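Side-chain contacts in putative cytochrome P450 120 (Synechocystis sp., PDB 2VE3), which probably acts as a heme-dependent monooxygenase of the cytochrome P450 family and binds retinoic acid next to its heme: residues 154-159 against 163-168; 226-231 against 246-251. One frame throughout, in Å; residues are numbered along the deposited sequence.

Contact 1: residues 154-159 against 163-168; sequences VAATLF and KVSQNP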
ATOM      1  N   VAL A 154      -2.703  14.990   0.547  1.00 23.10           N
ATOM      2  CA  VAL A 154      -3.684  14.526   1.532  1.00 22.79           C
ATOM      3  C   VAL A 154      -2.956  13.984   2.771  1.00 23.49           C
ATOM      4  O   VAL A 154      -3.323  14.303   3.908  1.00 23.80           O
ATOM      5  CB  VAL A 154      -4.638  13.460   0.934  1.00 22.72           C
ATOM      6  CG1 VAL A 154      -5.545  12.863   1.983  1.00 21.76           C
ATOM      7  CG2 VAL A 154      -5.496  14.062  -0.170  1.00 22.00           C
ATOM      8  N   ALA A 155      -1.918  13.182   2.530  1.00 22.98           N
ATOM      9  CA  ALA A 155      -1.198  12.512   3.583  1.00 23.43           C
ATOM     10  C   ALA A 155      -0.432  13.529   4.425  1.00 23.88           C
ATOM     11  O   ALA A 155      -0.527  13.498   5.653  1.00 24.14           O
ATOM     12  CB  ALA A 155      -0.271  11.452   3.018  1.00 22.43           C
ATOM     13  N   ALA A 156       0.294  14.438   3.769  1.00 24.29           N
ATOM     14  CA  ALA A 156       1.044  15.476   4.496  1.00 25.18           C
ATOM     15  C   ALA A 156       0.084  16.328   5.316  1.00 25.78           C
ATOM     16  O   ALA A 156       0.321  16.585   6.496  1.00 26.34           O
ATOM     17  CB  ALA A 156       1.861  16.331   3.541  1.00 24.47           C
ATOM     18  N   THR A 157      -1.026  16.714   4.692  1.00 26.36           N
ATOM     19  CA  THR A 157      -2.055  17.534   5.337  1.00 27.43           C
ATOM     20  C   THR A 157      -2.691  16.886   6.563  1.00 27.82           C
ATOM     21  O   THR A 157      -2.705  17.489   7.636  1.00 28.32           O
ATOM     22  CB  THR A 157      -3.152  17.955   4.329  1.00 27.02           C
ATOM     23  OG1 THR A 157      -2.554  18.761   3.314  1.00 26.52           O
ATOM     24  CG2 THR A 157      -4.287  18.750   5.003  1.00 27.81           C
ATOM     25  N   LEU A 158      -3.210  15.673   6.404  1.00 28.30           N
ATOM     26  CA  LEU A 158      -3.976  15.028   7.472  1.00 28.83           C
ATOM     27  C   LEU A 158      -3.122  14.441   8.600  1.00 29.52           C
ATOM     28  O   LEU A 158      -3.602  14.310   9.732  1.00 29.19           O
ATOM     29  CB  LEU A 158      -4.916  13.956   6.904  1.00 28.65           C
ATOM     30  CG  LEU A 158      -6.103  14.437   6.060  1.00 28.65           C
ATOM     31  CD1 LEU A 158      -6.761  13.241   5.429  1.00 29.17           C
ATOM     32  CD2 LEU A 158      -7.128  15.227   6.892  1.00 28.20           C
ATOM     33  N   PHE A 159      -1.870  14.093   8.297  1.00 30.21           N
ATOM     34  CA  PHE A 159      -0.981  13.493   9.298  1.00 31.20           C
ATOM     35  C   PHE A 159      -0.099  14.511  10.025  1.00 32.40           C
ATOM     36  O   PHE A 159       0.320  14.276  11.153  1.00 32.32           O
ATOM     37  CB  PHE A 159      -0.109  12.376   8.699  1.00 30.21           C
ATOM     38  CG  PHE A 159      -0.891  11.237   8.088  1.00 29.03           C
ATOM     39  CD1 PHE A 159      -2.184  10.938   8.512  1.00 27.51           C
ATOM     40  CD2 PHE A 159      -0.320  10.449   7.092  1.00 27.88           C
ATOM     41  CE1 PHE A 159      -2.891   9.887   7.952  1.00 27.60           C
ATOM     42  CE2 PHE A 159      -1.025   9.395   6.525  1.00 27.52           C
ATOM     43  CZ  PHE A 159      -2.314   9.113   6.952  1.00 27.21           C
ATOM     44  N   LYS A 163      -0.162  23.966   6.909  1.00 47.60           N
ATOM     45  CA  LYS A 163       0.996  24.828   6.589  1.00 48.48           C
ATOM     46  C   LYS A 163       2.253  24.017   6.265  1.00 48.88           C
ATOM     47  O   LYS A 163       3.126  24.466   5.513  1.00 48.94           O
ATOM     48  CB  LYS A 163       1.272  25.821   7.735  1.00 48.65           C
ATOM     49  N   VAL A 164       2.331  22.827   6.858  1.00 49.55           N
ATOM     50  CA  VAL A 164       3.361  21.831   6.554  1.00 49.99           C
ATOM     51  C   VAL A 164       3.334  21.417   5.070  1.00 50.41           C
ATOM     52  O   VAL A 164       4.389  21.284   4.429  1.00 50.50           O
ATOM     53  CB  VAL A 164       3.167  20.577   7.434  1.00 50.07           C
ATOM     54  CG1 VAL A 164       4.256  19.554   7.167  1.00 49.83           C
ATOM     55  CG2 VAL A 164       3.115  20.967   8.933  1.00 50.11           C
ATOM     56  N   SER A 165       2.121  21.237   4.539  1.00 50.62           N
ATOM     57  CA  SER A 165       1.900  20.712   3.176  1.00 50.66           C
ATOM     58  C   SER A 165       2.365  21.638   2.045  1.00 50.44           C
ATOM     59  O   SER A 165       2.824  21.167   1.002  1.00 50.51           O
ATOM     60  CB  SER A 165       0.422  20.342   2.976  1.00 50.53           C
ATOM     61  OG  SER A 165       0.207  19.745   1.707  1.00 50.20           O
ATOM     62  N   GLN A 166       2.250  22.948   2.249  1.00 50.29           N
ATOM     63  CA  GLN A 166       2.608  23.917   1.215  1.00 49.89           C
ATOM     64  C   GLN A 166       4.096  24.277   1.273  1.00 49.50           C
ATOM     65  O   GLN A 166       4.453  25.462   1.223  1.00 49.73           O
ATOM     66  CB  GLN A 166       1.736  25.168   1.337  1.00 50.15           C
ATOM     67  N   ASN A 167       4.957  23.256   1.345  1.00 48.61           N
ATOM     68  CA  ASN A 167       6.348  23.474   1.753  1.00 47.40           C
ATOM     69  C   ASN A 167       7.489  22.576   1.260  1.00 46.27           C
ATOM     70  O   ASN A 167       7.780  21.549   1.859  1.00 46.83           O
ATOM     71  CB  ASN A 167       6.417  23.610   3.301  1.00 47.69           C
ATOM     72  CG  ASN A 167       7.527  22.744   3.955  1.00 48.32           C
ATOM     73  OD1 ASN A 167       8.714  22.810   3.582  1.00 48.20           O
ATOM     74  ND2 ASN A 167       7.132  21.937   4.945  1.00 48.16           N
ATOM     75  N   PRO A 168       8.069  22.868   0.093  1.00 44.89           N
ATOM     76  CA  PRO A 168       7.703  22.759  -1.296  1.00 43.32           C
ATOM     77  C   PRO A 168       8.704  21.704  -1.833  1.00 41.62           C
ATOM     78  O   PRO A 168       8.624  21.260  -2.977  1.00 41.87           O
ATOM     79  CB  PRO A 168       8.032  24.150  -1.849  1.00 43.28           C
ATOM     80  CG  PRO A 168       9.027  24.772  -0.836  1.00 44.06           C
ATOM     81  CD  PRO A 168       9.258  23.733   0.237  1.00 45.09           C
TER

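Contact 2: residues 226-231 against 246-251; sequences GILLAA and DQILLL. With HEM (protoporphyrin IX containing Fe), chain C.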
ATOM      1  N   GLY A 226       0.171  14.693  16.216  1.00 31.37           N
ATOM      2  CA  GLY A 226      -0.355  15.015  17.546  1.00 31.09           C
ATOM      3  C   GLY A 226      -0.623  13.785  18.387  1.00 30.62           C
ATOM      4  O   GLY A 226      -0.239  13.736  19.553  1.00 30.70           O
ATOM      5  N   ILE A 227      -1.250  12.777  17.782  1.00 30.20           N
ATOM      6  CA  ILE A 227      -1.432  11.474  18.427  1.00 29.68           C
ATOM      7  C   ILE A 227      -0.115  10.838  18.910  1.00 29.33           C
ATOM      8  O   ILE A 227      -0.041  10.363  20.045  1.00 29.55           O
ATOM      9  CB  ILE A 227      -2.305  10.496  17.569  1.00 29.67           C
ATOM     10  CG1 ILE A 227      -3.758  10.978  17.563  1.00 29.31           C
ATOM     11  CG2 ILE A 227      -2.284   9.078  18.143  1.00 29.60           C
ATOM     12  CD1 ILE A 227      -4.704  10.176  16.709  1.00 29.74           C
ATOM     13  N   LEU A 228       0.922  10.860  18.076  1.00 28.74           N
ATOM     14  CA  LEU A 228       2.217  10.286  18.452  1.00 27.97           C
ATOM     15  C   LEU A 228       2.925  11.080  19.544  1.00 27.55           C
ATOM     16  O   LEU A 228       3.599  10.513  20.403  1.00 27.51           O
ATOM     17  CB  LEU A 228       3.137  10.152  17.233  1.00 28.03           C
ATOM     18  CG  LEU A 228       2.696   9.222  16.096  1.00 27.43           C
ATOM     19  CD1 LEU A 228       3.713   9.251  14.933  1.00 26.00           C
ATOM     20  CD2 LEU A 228       2.489   7.816  16.639  1.00 26.61           C
ATOM     21  N   LEU A 229       2.783  12.395  19.505  1.00 27.44           N
ATOM     22  CA  LEU A 229       3.365  13.251  20.536  1.00 27.26           C
ATOM     23  C   LEU A 229       2.720  12.985  21.885  1.00 27.24           C
ATOM     24  O   LEU A 229       3.393  13.019  22.909  1.00 27.50           O
ATOM     25  CB  LEU A 229       3.230  14.720  20.153  1.00 27.10           C
ATOM     26  CG  LEU A 229       4.354  15.479  19.430  1.00 27.14           C
ATOM     27  CD1 LEU A 229       5.517  14.633  18.968  1.00 28.59           C
ATOM     28  CD2 LEU A 229       3.768  16.211  18.256  1.00 28.40           C
ATOM     29  N   ALA A 230       1.424  12.686  21.876  1.00 27.55           N
ATOM     30  CA  ALA A 230       0.673  12.418  23.101  1.00 27.34           C
ATOM     31  C   ALA A 230       0.898  11.008  23.645  1.00 27.33           C
ATOM     32  O   ALA A 230       0.763  10.775  24.850  1.00 27.81           O
ATOM     33  CB  ALA A 230      -0.812  12.670  22.872  1.00 27.47           C
ATOM     34  N   ALA A 231       1.251  10.079  22.757  1.00 26.83           N
ATOM     35  CA  ALA A 231       1.405   8.648  23.083  1.00 26.30           C
ATOM     36  C   ALA A 231       2.367   8.330  24.233  1.00 25.82           C
ATOM     37  O   ALA A 231       3.420   8.954  24.343  1.00 25.79           O
ATOM     38  CB  ALA A 231       1.840   7.893  21.846  1.00 25.92           C
ATOM     39  N   ASP A 246      10.784   8.441  12.510  1.00 19.83           N
ATOM     40  CA  ASP A 246      10.642   7.185  11.760  1.00 19.84           C
ATOM     41  C   ASP A 246       9.173   6.788  11.591  1.00 20.06           C
ATOM     42  O   ASP A 246       8.784   6.275  10.540  1.00 19.66           O
ATOM     43  CB  ASP A 246      11.411   6.049  12.440  1.00 19.39           C
ATOM     44  CG  ASP A 246      12.865   5.944  11.969  1.00 20.19           C
ATOM     45  OD1 ASP A 246      13.325   6.828  11.214  1.00 20.37           O
ATOM     46  OD2 ASP A 246      13.551   4.964  12.348  1.00 18.36           O
ATOM     47  N   GLN A 247       8.367   7.031  12.626  1.00 19.97           N
ATOM     48  CA  GLN A 247       6.941   6.682  12.593  1.00 19.44           C
ATOM     49  C   GLN A 247       6.115   7.555  11.628  1.00 19.71           C
ATOM     50  O   GLN A 247       5.273   7.025  10.907  1.00 18.48           O
ATOM     51  CB  GLN A 247       6.320   6.647  14.009  1.00 19.67           C
ATOM     52  CG  GLN A 247       6.919   5.590  14.986  1.00 18.60           C
ATOM     53  CD  GLN A 247       6.635   4.128  14.610  1.00 20.03           C
ATOM     54  OE1 GLN A 247       6.176   3.816  13.501  1.00 22.18           O
ATOM     55  NE2 GLN A 247       6.905   3.227  15.539  1.00 18.45           N
ATOM     56  N   ILE A 248       6.343   8.876  11.609  1.00 19.64           N
ATOM     57  CA  ILE A 248       5.633   9.725  10.647  1.00 20.46           C
ATOM     58  C   ILE A 248       6.132   9.515   9.242  1.00 19.64           C
ATOM     59  O   ILE A 248       5.355   9.575   8.314  1.00 19.77           O
ATOM     60  CB  ILE A 248       5.652  11.268  10.937  1.00 20.50           C
ATOM     61  CG1 ILE A 248       6.930  11.689  11.663  1.00 21.14           C
ATOM     62  CG2 ILE A 248       4.363  11.681  11.633  1.00 22.06           C
ATOM     63  CD1 ILE A 248       7.074  13.216  11.888  1.00 21.08           C
ATOM     64  N   LEU A 249       7.431   9.288   9.079  1.00 19.52           N
ATOM     65  CA  LEU A 249       7.957   9.019   7.745  1.00 19.45           C
ATOM     66  C   LEU A 249       7.243   7.796   7.136  1.00 19.29           C
ATOM     67  O   LEU A 249       6.947   7.795   5.948  1.00 19.68           O
ATOM     68  CB  LEU A 249       9.472   8.808   7.784  1.00 19.39           C
ATOM     69  CG  LEU A 249      10.268   8.599   6.494  1.00 19.57           C
ATOM     70  CD1 LEU A 249      10.267   9.850   5.635  1.00 21.97           C
ATOM     71  CD2 LEU A 249      11.716   8.195   6.830  1.00 20.30           C
ATOM     72  N   LEU A 250       6.972   6.776   7.958  1.00 18.84           N
ATOM     73  CA  LEU A 250       6.313   5.544   7.504  1.00 18.70           C
ATOM     74  C   LEU A 250       4.872   5.797   7.122  1.00 18.77           C
ATOM     75  O   LEU A 250       4.446   5.420   6.027  1.00 19.54           O
ATOM     76  CB  LEU A 250       6.425   4.429   8.558  1.00 18.34           C
ATOM     77  CG  LEU A 250       5.659   3.109   8.339  1.00 18.71           C
ATOM     78  CD1 LEU A 250       6.088   2.376   7.073  1.00 13.76           C
ATOM     79  CD2 LEU A 250       5.794   2.192   9.557  1.00 18.37           C
ATOM     80  N   LEU A 251       4.133   6.464   8.005  1.00 18.92           N
ATOM     81  CA  LEU A 251       2.734   6.826   7.759  1.00 18.90           C
ATOM     82  C   LEU A 251       2.574   7.688   6.515  1.00 19.32           C
ATOM     83  O   LEU A 251       1.639   7.484   5.745  1.00 18.86           O
ATOM     84  CB  LEU A 251       2.144   7.584   8.950  1.00 19.05           C
ATOM     85  CG  LEU A 251       1.873   6.854  10.262  1.00 19.22           C
ATOM     86  CD1 LEU A 251       1.235   7.842  11.251  1.00 20.69           C
ATOM     87  CD2 LEU A 251       0.975   5.676  10.029  1.00 16.39           C
TER
HETATM   88  CHA HEM C1444       0.982  -3.040   6.599  1.00 15.28           C
HETATM   89  CHB HEM C1444      -1.241  -3.017   2.276  1.00 15.04           C
HETATM   90  CHC HEM C1444      -2.492   1.640   2.920  1.00 14.33           C
HETATM   91  CHD HEM C1444       0.172   1.800   6.938  1.00 15.48           C
HETATM   92  C1A HEM C1444       0.481  -3.472   5.378  1.00 15.75           C
HETATM   93  C2A HEM C1444       0.584  -4.800   4.801  1.00 16.53           C
HETATM   94  C3A HEM C1444      -0.050  -4.785   3.612  1.00 15.64           C
HETATM   95  C4A HEM C1444      -0.546  -3.450   3.391  1.00 14.57           C
HETATM   96  CMA HEM C1444      -0.217  -5.946   2.613  1.00 12.91           C
HETATM   97  CAA HEM C1444       1.253  -6.019   5.480  1.00 17.66           C
HETATM   98  CBA HEM C1444       2.718  -6.185   5.088  1.00 22.28           C
HETATM   99  CGA HEM C1444       3.292  -7.293   5.946  1.00 23.09           C
HETATM  100  O1A HEM C1444       2.805  -8.453   5.808  1.00 24.72           O
HETATM  101  O2A HEM C1444       4.225  -7.019   6.757  1.00 20.81           O
HETATM  102  C1B HEM C1444      -1.809  -1.770   2.092  1.00 12.51           C
HETATM  103  C2B HEM C1444      -2.692  -1.370   1.006  1.00 12.92           C
HETATM  104  C3B HEM C1444      -3.044  -0.081   1.191  1.00 12.23           C
HETATM  105  C4B HEM C1444      -2.389   0.367   2.392  1.00 13.05           C
HETATM  106  CMB HEM C1444      -3.137  -2.306  -0.140  1.00 10.82           C
HETATM  107  CAB HEM C1444      -3.952   0.838   0.310  1.00 15.23           C
HETATM  108  CBB HEM C1444      -5.034   0.398  -0.350  1.00 16.01           C
HETATM  109  C1C HEM C1444      -1.929   2.097   4.088  1.00 13.00           C
HETATM  110  C2C HEM C1444      -2.119   3.405   4.682  1.00 13.34           C
HETATM  111  C3C HEM C1444      -1.383   3.457   5.800  1.00 14.01           C
HETATM  112  C4C HEM C1444      -0.689   2.175   5.929  1.00 14.88           C
HETATM  113  CMC HEM C1444      -3.053   4.513   4.122  1.00 12.86           C
HETATM  114  CAC HEM C1444      -1.284   4.636   6.812  1.00 15.51           C
HETATM  115  CBC HEM C1444      -0.631   5.776   6.562  1.00 17.19           C
HETATM  116  C1D HEM C1444       0.704   0.547   7.166  1.00 14.67           C
HETATM  117  C2D HEM C1444       1.694   0.263   8.171  1.00 16.13           C
HETATM  118  C3D HEM C1444       1.960  -1.243   8.069  1.00 14.38           C
HETATM  119  C4D HEM C1444       1.076  -1.725   7.025  1.00 15.82           C
HETATM  120  CMD HEM C1444       2.353   1.280   9.138  1.00 16.86           C
HETATM  121  CAD HEM C1444       2.940  -2.095   8.909  1.00 15.12           C
HETATM  122  CBD HEM C1444       2.122  -2.913   9.906  1.00 14.58           C
HETATM  123  CGD HEM C1444       3.030  -3.743  10.782  1.00 17.76           C
HETATM  124  O1D HEM C1444       2.518  -4.265  11.805  1.00 18.96           O
HETATM  125  O2D HEM C1444       4.253  -3.894  10.487  1.00 19.97           O
HETATM  126  NA  HEM C1444      -0.211  -2.681   4.492  1.00 14.51           N
HETATM  127  NB  HEM C1444      -1.631  -0.677   2.912  1.00 13.52           N
HETATM  128  NC  HEM C1444      -1.042   1.370   4.864  1.00 14.17           N
HETATM  129  ND  HEM C1444       0.350  -0.642   6.520  1.00 15.52           N
HETATM  130 FE   HEM C1444      -0.900  -0.701   4.822  1.00 15.89          FE

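Contact 1: residues 154-159 against 163-168
A156 and T157 meet S165 in a small mixed contact, a methyl and a weak hydroxyl pair, where the chain turns back on the last turn of helix 143-159. Helix 162-165 is short and weakly bonded. It starts only a few residues after the longer helix ends. The backbones come close, with A156 CA and S165 CA 5.5 Å apart. Only 128 Å² is buried.

On the helix side the methyl of A156 gives the larger share, and A156 CB lies 4.2 Å from S165 OG. The one polar link joins two hydroxyls. S165 OG donates to T157 OG1 at 3.3 Å, but the bond is weak and poorly angled. The CB-OG bond of the serine lies alongside T157 OG1, with S165 CB almost as near, at 3.4 Å. T157 OG1 lies beside its backbone N (chi1 -63°), where it bonds to its main partner, D153 O, one turn back in the helix.

Helix 143-159 corresponds to helix E of the P450 fold, part of its core helix bundle. V154 and T157 touch I127 of helix 121-137, and V154 and L158 touch helix 394-411. F159 reaches the heme. S165 is partly exposed, and K163 and Q166 are exposed.

Beyond S165 the chain makes an inverse gamma turn centred on Q166, closed by a weak bond from N167 N to S165 O. N167 ND2 turns back to V164 O at 2.9 Å, on a lone pair in the carbonyl plane. The N-H...O angle is 138°, and the oxygen sits 27° out of the N167 amide plane.

Contact 2: residues 226-231 against 246-251
L228 pushes one methyl against Q247 and I248. Its CD1 lies 3.8 Å from Q247 CB and 4.1 Å from I248 CG2. The L228 side chain meets that of Q247 at about a right angle and that of I248 at a slant. This is buried apolar packing of helix 224-230 on helix 241-272, the long helix of the P450 fold that runs past the heme. Helix 224-230 corresponds to helix H. The joint is narrow, burying 116 Å² in all.

Neighbouring helices add to it. L108 of helix 98-109 touches both L228 and Q247. L207 and I211 of helix 192-215 lie against I248.

Q247 offers only the base of its side chain to L228. The chain then bends at chi2 (-68°) and its amide leads away from helix 224-230. There OE1 accepts from L93 N, while NE2 bonds to Q96 OE1 and to E243 OE2, one turn earlier in the same helix. Both ends of this buried amide are therefore held. One residue earlier, D246 forms a salt bridge with R200 of helix 192-215 and accepts from N91 N. These polar ties link helix 241-272 to its surroundings beside the apolar joint.

The next turn of the helix faces the cofactor. L250 touches retinoic acid as well as heme, so it lines both pockets. Its CD2 reaches the heme methyl CMD from one face of the porphyrin, at 3.6 Å. L251 instead lies beyond the rim, beside a vinyl group, with its CD2 3.8 Å from heme CBC.

Overall arrangement
Of the four segments, the one on helix 143-159 comes first along the chain. Contact 1 closes a very short loop after it, with three residues between its segments. The chain then passes through helices 170-181 and 192-215 to helix 224-230. Contact 2 closes a longer loop of 14 residues onto helix 241-272. The two loops follow in series, neither nesting nor crossing. The centres of contacts 1 and 2 are about 14 Å apart. Contact 1 joins helices 143-159 and 162-165; contact 2 joins 224-230 and 241-272. F159 links the two: its CE2 packs 3.4 Å from L251 O, and its backbone is hydrogen-bonded to L225. F112 touches both F159 and L251.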